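PDB 4MNR: peptidoglycan glycosyltransferase from Eggerthella lenta, which belongs to the penicillin-binding proteins, with a transpeptidase domain of the beta-lactamase-like fold and a dimerisation domain. Local coordinates for residues A[191-201]-A[245-256]. Numbering follows the deposited sequence. Where two conformers were deposited one is given.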
loop_
_atom_site.group_PDB
_atom_site.type_symbol
_atom_site.label_atom_id
_atom_site.label_comp_id
_atom_site.label_asym_id
_atom_site.label_seq_id
_atom_site.Cartn_x
_atom_site.Cartn_y
_atom_site.Cartn_z
ATOM N N THR A 191 14.163 -5.266 3.998
ATOM C CA THR A 191 15.471 -5.495 4.600
ATOM C C THR A 191 15.764 -6.978 4.821
ATOM O O THR A 191 16.827 -7.465 4.443
ATOM C CB THR A 191 15.601 -4.728 5.908
ATOM O OG1 THR A 191 15.243 -3.365 5.662
ATOM C CG2 THR A 191 17.044 -4.770 6.422
ATOM N N LEU A 192 14.809 -7.683 5.417
ATOM C CA LEU A 192 14.940 -9.127 5.661
ATOM C C LEU A 192 15.097 -9.904 4.362
ATOM O O LEU A 192 15.983 -10.755 4.227
ATOM C CB LEU A 192 13.706 -9.630 6.400
ATOM C CG LEU A 192 13.699 -11.134 6.677
ATOM C CD1 LEU A 192 14.878 -11.522 7.576
ATOM C CD2 LEU A 192 12.368 -11.541 7.293
ATOM N N ALA A 193 14.224 -9.631 3.398
ATOM C CA ALA A 193 14.296 -10.339 2.121
ATOM C C ALA A 193 15.637 -10.114 1.431
ATOM O O ALA A 193 16.202 -11.024 0.845
ATOM C CB ALA A 193 13.138 -9.914 1.204
ATOM N N THR A 194 16.151 -8.891 1.519
ATOM C CA THR A 194 17.424 -8.573 0.906
ATOM C C THR A 194 18.560 -9.312 1.603
ATOM O O THR A 194 19.462 -9.838 0.953
ATOM C CB THR A 194 17.666 -7.046 0.934
ATOM O OG1 THR A 194 16.630 -6.407 0.168
ATOM C CG2 THR A 194 18.998 -6.726 0.292
ATOM N N ALA A 195 18.505 -9.360 2.934
ATOM C CA ALA A 195 19.555 -10.017 3.705
ATOM C C ALA A 195 19.605 -11.512 3.405
ATOM O O ALA A 195 20.680 -12.092 3.305
ATOM C CB ALA A 195 19.362 -9.776 5.198
ATOM N N LEU A 196 18.439 -12.139 3.258
ATOM C CA LEU A 196 18.411 -13.560 2.942
ATOM C C LEU A 196 18.859 -13.828 1.503
ATOM O O LEU A 196 19.610 -14.769 1.244
ATOM C CB LEU A 196 17.009 -14.138 3.186
ATOM C CG LEU A 196 16.471 -14.021 4.615
ATOM C CD1 LEU A 196 15.106 -14.699 4.718
ATOM C CD2 LEU A 196 17.449 -14.608 5.629
ATOM N N GLU A 197 18.389 -13.011 0.568
ATOM C CA GLU A 197 18.740 -13.170 -0.848
ATOM C C GLU A 197 20.250 -13.041 -1.076
ATOM O O GLU A 197 20.843 -13.795 -1.862
ATOM C CB GLU A 197 17.965 -12.151 -1.704
ATOM C CG GLU A 197 18.263 -12.197 -3.212
ATOM C CD GLU A 197 17.337 -13.127 -4.002
ATOM O OE1 GLU A 197 16.448 -13.760 -3.404
ATOM O OE2 GLU A 197 17.499 -13.223 -5.239
ATOM N N ASP A 198 20.871 -12.102 -0.367
ATOM C CA ASP A 198 22.287 -11.794 -0.557
ATOM C C ASP A 198 23.177 -12.545 0.426
ATOM O O ASP A 198 24.399 -12.354 0.441
ATOM C CB ASP A 198 22.532 -10.289 -0.418
ATOM C CG ASP A 198 21.899 -9.482 -1.541
ATOM O OD1 ASP A 198 21.647 -10.051 -2.627
ATOM O OD2 ASP A 198 21.658 -8.271 -1.335
ATOM N N ASP A 199 22.557 -13.391 1.246
ATOM C CA ASP A 199 23.275 -14.216 2.222
ATOM C C ASP A 199 24.079 -13.386 3.219
ATOM O O ASP A 199 25.155 -13.794 3.655
ATOM C CB ASP A 199 24.189 -15.228 1.521
ATOM C CG ASP A 199 24.406 -16.484 2.343
ATOM O OD1 ASP A 199 23.456 -16.911 3.034
ATOM O OD2 ASP A 199 25.524 -17.042 2.297
ATOM N N VAL A 200 23.546 -12.226 3.586
ATOM C CA VAL A 200 24.178 -11.398 4.608
ATOM C C VAL A 200 23.978 -12.008 5.996
ATOM O O VAL A 200 24.877 -11.980 6.838
ATOM C CB VAL A 200 23.626 -9.964 4.580
ATOM C CG1 VAL A 200 24.178 -9.149 5.752
ATOM C CG2 VAL A 200 23.964 -9.302 3.246
ATOM N N ALA A 201 22.788 -12.553 6.227
ATOM C CA ALA A 201 22.461 -13.211 7.486
ATOM C C ALA A 201 21.418 -14.263 7.178
ATOM O O ALA A 201 20.863 -14.288 6.074
ATOM C CB ALA A 201 21.907 -12.215 8.499
ATOM N N PHE A 245 17.614 -4.567 13.359
ATOM C CA PHE A 245 17.571 -4.215 11.937
ATOM C C PHE A 245 18.559 -3.104 11.565
ATOM O O PHE A 245 19.104 -3.103 10.455
ATOM C CB PHE A 245 16.133 -3.963 11.459
ATOM C CG PHE A 245 15.423 -5.226 11.106
ATOM C CD1 PHE A 245 14.857 -6.015 12.097
ATOM C CD2 PHE A 245 15.396 -5.679 9.793
ATOM C CE1 PHE A 245 14.241 -7.214 11.773
ATOM C CE2 PHE A 245 14.774 -6.881 9.455
ATOM C CZ PHE A 245 14.194 -7.648 10.452
ATOM N N GLY A 246 18.834 -2.204 12.507
ATOM C CA GLY A 246 19.829 -1.175 12.286
ATOM C C GLY A 246 21.200 -1.787 12.067
ATOM O O GLY A 246 21.919 -1.428 11.135
ATOM N N GLN A 247 21.557 -2.731 12.929
ATOM C CA GLN A 247 22.834 -3.423 12.806
ATOM C C GLN A 247 22.901 -4.219 11.513
ATOM O O GLN A 247 23.955 -4.292 10.883
ATOM C CB GLN A 247 23.049 -4.351 13.995
ATOM C CG GLN A 247 23.229 -3.606 15.312
ATOM C CD GLN A 247 23.320 -4.567 16.474
ATOM O OE1 GLN A 247 24.410 -5.036 16.818
ATOM N NE2 GLN A 247 22.168 -4.895 17.067
ATOM N N LEU A 248 21.783 -4.842 11.141
ATOM C CA LEU A 248 21.724 -5.612 9.909
ATOM C C LEU A 248 21.942 -4.697 8.697
ATOM O O LEU A 248 22.658 -5.054 7.776
ATOM C CB LEU A 248 20.396 -6.389 9.825
ATOM C CG LEU A 248 20.138 -7.148 8.526
ATOM C CD1 LEU A 248 21.200 -8.235 8.291
ATOM C CD2 LEU A 248 18.719 -7.741 8.558
ATOM N N GLY A 249 21.351 -3.505 8.724
ATOM C CA GLY A 249 21.574 -2.510 7.685
ATOM C C GLY A 249 23.039 -2.129 7.521
ATOM O O GLY A 249 23.554 -2.083 6.402
ATOM N N VAL A 250 23.711 -1.853 8.633
ATOM C CA VAL A 250 25.128 -1.512 8.590
ATOM C C VAL A 250 25.937 -2.700 8.073
ATOM O O VAL A 250 26.892 -2.532 7.315
ATOM C CB VAL A 250 25.638 -1.082 9.979
ATOM C CG1 VAL A 250 27.167 -1.051 10.017
ATOM C CG2 VAL A 250 25.050 0.269 10.358
ATOM N N GLU A 251 25.553 -3.906 8.481
ATOM C CA GLU A 251 26.286 -5.088 8.039
ATOM C C GLU A 251 26.150 -5.307 6.531
ATOM O O GLU A 251 27.135 -5.632 5.850
ATOM C CB GLU A 251 25.835 -6.332 8.806
ATOM C CG GLU A 251 26.593 -7.579 8.393
ATOM C CD GLU A 251 26.378 -8.744 9.331
ATOM O OE1 GLU A 251 25.560 -8.613 10.267
ATOM O OE2 GLU A 251 27.035 -9.791 9.132
HETATM N N MSE A 252 24.949 -5.127 5.995
HETATM C CA MSE A 252 24.760 -5.349 4.561
HETATM C C MSE A 252 25.325 -4.203 3.730
HETATM O O MSE A 252 25.758 -4.407 2.594
HETATM C CB MSE A 252 23.297 -5.632 4.201
HETATM C CG MSE A 252 22.388 -4.423 4.152
HETATM SE SE MSE A 252 20.646 -4.875 3.368
HETATM C CE MSE A 252 20.094 -6.268 4.625
ATOM N N GLY A 253 25.342 -3.002 4.306
ATOM C CA GLY A 253 25.923 -1.864 3.622
ATOM C C GLY A 253 24.939 -1.153 2.718
ATOM O O GLY A 253 23.901 -1.701 2.320
ATOM N N ALA A 254 25.289 0.082 2.368
ATOM C CA ALA A 254 24.388 0.941 1.606
ATOM C C ALA A 254 24.069 0.394 0.215
ATOM O O ALA A 254 22.909 0.410 -0.201
ATOM C CB ALA A 254 24.973 2.355 1.507
ATOM N N ASP A 255 25.090 -0.080 -0.504
ATOM C CA ASP A 255 24.883 -0.580 -1.868
ATOM C C ASP A 255 23.812 -1.668 -1.895
ATOM O O ASP A 255 22.872 -1.608 -2.699
ATOM C CB ASP A 255 26.183 -1.126 -2.464
ATOM C CG ASP A 255 27.222 -0.045 -2.710
ATOM O OD1 ASP A 255 26.856 1.055 -3.176
ATOM O OD2 ASP A 255 28.414 -0.304 -2.440
ATOM N N LYS A 256 23.936 -2.644 -0.997
ATOM C CA LYS A 256 22.988 -3.765 -0.964
ATOM C C LYS A 256 21.604 -3.334 -0.498
ATOM O O LYS A 256 20.600 -3.824 -1.011
ATOM C CB LYS A 256 23.482 -4.886 -0.044
ATOM C CG LYS A 256 24.545 -5.796 -0.631
ATOM C CD LYS A 256 24.774 -6.991 0.298
ATOM C CE LYS A 256 25.816 -7.951 -0.256
ATOM N NZ LYS A 256 27.182 -7.362 -0.218
HETATM O O HOH W 1 20.928 -6.078 -2.749
HETATM O O HOH W 2 25.776 -12.867 9.458
#
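Met252, a selenomethionine, sets CG between its backbone N and carbonyl carbon (chi1 78°) and bends again at chi3, which in the conformer given brings its methyl CE against helix 191-197, 3.6 Å from Ala195 CB and 3.5 Å from Thr191 O. Val200 turns CG1 away from its own N (chi1 174°) and crosses the Met252 side chain at about a right angle, both methyls against CB, while CG1 also meets Leu248 CD1 at 4.0 Å and CG2 meets Lys256 CD at 3.8 Å. Leu248 CD1 touches the methyls of Ala195 and Ala201. Toward the N-terminal end of both segments Thr191 CG2 lies in the plane of the Phe245 ring, at its edge, 3.9 Å from CD2; Thr191 OG1 is hydrogen-bonded to Ala298 O. Asp198 and Lys256 run past each other in opposite directions, carboxylate against aliphatic chain, with Asp198 OD2 and Lys256 NZ 5.7 Å apart; a water donates to Asp198 OD2 and Lys256 O. A Schellman motif at Asp199 ends the first helix and turns Val200 back onto the second. The axes of 191-197 and 245-256 cross at 46°; Leu192 and Phe245 touch helix 233-239, Leu192 and Leu196 helix 368-384, and Ala254 helix 284-289.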